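Esterase (Sinorhizobium meliloti 1021, PDB 4TX1) removes acetyl groups from carbohydrates as an SGNH-family acetylesterase, a GDSL-like serine hydrolase. Local coordinates at the interface of chains A and B. Numbering follows the deposited sequence. Chains: chain A/B, Esterase.

The interface of chains A and B. Residues chain A 83-84, 87-88; chain B 25, 60, 73-74.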
loop_
_atom_site.group_PDB
_atom_site.type_symbol
_atom_site.label_atom_id
_atom_site.label_comp_id
_atom_site.label_asym_id
_atom_site.label_seq_id
_atom_site.Cartn_x
_atom_site.Cartn_y
_atom_site.Cartn_z
ATOM N N PRO A 83 -13.219 4.308 -6.199
ATOM C CA PRO A 83 -12.871 5.554 -6.882
ATOM C C PRO A 83 -12.352 5.393 -8.297
ATOM O O PRO A 83 -12.733 6.157 -9.175
ATOM C CB PRO A 83 -11.852 6.198 -5.946
ATOM C CG PRO A 83 -12.184 5.678 -4.601
ATOM C CD PRO A 83 -12.570 4.205 -4.881
ATOM N N THR A 84 -11.490 4.417 -8.539
ATOM C CA THR A 84 -10.955 4.135 -9.842
ATOM C C THR A 84 -12.049 3.704 -10.814
ATOM O O THR A 84 -12.070 4.191 -11.971
ATOM C CB THR A 84 -9.919 3.041 -9.759
ATOM O OG1 THR A 84 -8.842 3.532 -8.896
ATOM C CG2 THR A 84 -9.357 2.660 -11.125
ATOM N N HIS A 87 -14.238 6.803 -11.652
ATOM C CA HIS A 87 -13.496 7.691 -12.491
ATOM C C HIS A 87 -13.433 7.216 -13.936
ATOM O O HIS A 87 -13.479 8.021 -14.846
ATOM C CB HIS A 87 -12.062 7.926 -11.928
ATOM C CG HIS A 87 -11.529 9.314 -12.157
ATOM N ND1 HIS A 87 -11.926 10.426 -11.405
ATOM C CD2 HIS A 87 -10.566 9.733 -12.999
ATOM C CE1 HIS A 87 -11.239 11.480 -11.831
ATOM N NE2 HIS A 87 -10.407 11.099 -12.777
ATOM N N THR A 88 -13.303 5.911 -14.125
ATOM C CA THR A 88 -13.277 5.289 -15.428
ATOM C C THR A 88 -14.598 5.475 -16.161
ATOM O O THR A 88 -14.650 5.537 -17.406
ATOM C CB THR A 88 -13.094 3.760 -15.204
ATOM O OG1 THR A 88 -11.775 3.544 -14.619
ATOM C CG2 THR A 88 -13.183 3.028 -16.534
ATOM N N TRP B 25 -11.147 6.605 -22.640
ATOM C CA TRP B 25 -12.294 7.205 -21.937
ATOM C C TRP B 25 -13.097 8.107 -22.928
ATOM O O TRP B 25 -14.351 8.052 -22.957
ATOM C CB TRP B 25 -11.844 8.094 -20.822
ATOM C CG TRP B 25 -12.886 8.692 -20.010
ATOM C CD1 TRP B 25 -13.668 8.052 -19.092
ATOM C CD2 TRP B 25 -13.223 10.071 -19.904
ATOM N NE1 TRP B 25 -14.472 8.922 -18.450
ATOM C CE2 TRP B 25 -14.251 10.182 -18.929
ATOM C CE3 TRP B 25 -12.822 11.210 -20.580
ATOM C CZ2 TRP B 25 -14.838 11.397 -18.597
ATOM C CZ3 TRP B 25 -13.416 12.381 -20.239
ATOM C CH2 TRP B 25 -14.397 12.476 -19.262
ATOM N N LEU B 60 -9.228 5.018 -18.309
ATOM C CA LEU B 60 -9.065 5.895 -17.162
ATOM C C LEU B 60 -8.144 7.078 -17.427
ATOM O O LEU B 60 -6.987 6.929 -17.820
ATOM C CB LEU B 60 -8.452 5.053 -16.018
ATOM C CG LEU B 60 -8.150 5.849 -14.734
ATOM C CD1 LEU B 60 -9.451 6.333 -14.067
ATOM C CD2 LEU B 60 -7.339 4.873 -13.746
ATOM N N ASP B 73 -8.294 11.344 -8.289
ATOM C CA ASP B 73 -9.053 10.514 -7.363
ATOM C C ASP B 73 -9.252 9.123 -7.894
ATOM O O ASP B 73 -10.369 8.658 -8.110
ATOM C CB ASP B 73 -10.390 11.210 -7.106
ATOM C CG ASP B 73 -11.097 10.719 -5.930
ATOM O OD1 ASP B 73 -10.601 9.849 -5.164
ATOM O OD2 ASP B 73 -12.229 11.258 -5.677
ATOM N N CYS B 74 -8.152 8.413 -8.005
ATOM C CA CYS B 74 -8.130 7.099 -8.661
ATOM C C CYS B 74 -6.715 6.579 -8.634
ATOM O O CYS B 74 -5.776 7.347 -8.375
ATOM C CB CYS B 74 -8.625 7.205 -10.141
ATOM S SG CYS B 74 -7.644 8.318 -11.193
#
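With its CG anti to the backbone N (chi1 177°), B:Leu60 points its two methyl groups at helix 78-89 of chain A, whereas chi1 60° puts B:Cys74 SG between its own backbone N and carbonyl carbon, where the sulfur's flank passes the A:His87 ring. In this SGNH-family (GDSL-like) hydrolase the patch belongs to a two-fold interface between identical chains, so the packing of the helix against loop residues B:Leu60, B:Asp73 and B:Cys74 recurs with the chains exchanged; the crystal alone cannot tell whether the pairing persists in solution. The two branches of B:Leu60 divide the work: CD1 packs 3.7 Å from A:His87 CB, and CD2 meets A:Thr84 CG2 at 4.0 Å. Its side chain runs at about a right angle to those of A:Thr84, A:His87 and A:Thr88, lying across residues spaced three and four apart on the helix; in agreement, it hides 44 Å² against the partner, more than any other residue of this patch. B:Cys74 SG sits over one face of the A:His87 imidazole on its CD2 side, 3.7 Å from CD2, while B:Leu60 CD1 meets the same carbon from close to the ring's own level. An alanine in place of this histidine would keep the CB contact but would probably lose the ring over B:Cys74 SG and leave B:Leu60 CD1 without its CD2 neighbour. Closer to the start of the helix, A:Thr84 CA faces B:Cys74 CB at 3.9 Å, and A:Pro83 CB rests 3.6 Å from B:Asp73 O. The A:Thr88 hydroxyl OG1 hydrogen-bonds to A:Thr84 O (2.7 Å), tilted 33° from the carbonyl plane, which should restrain the threonine's rotation; OG1 also abuts B:Leu60 CD1. A:Thr88 O meets the B:Trp25 indole edge in plane, 3.2 Å from CD1, a ring-carbon contact. B:Trp25 follows the GDSL motif bearing the family's nucleophilic serine, so the interface might influence the catalytic block.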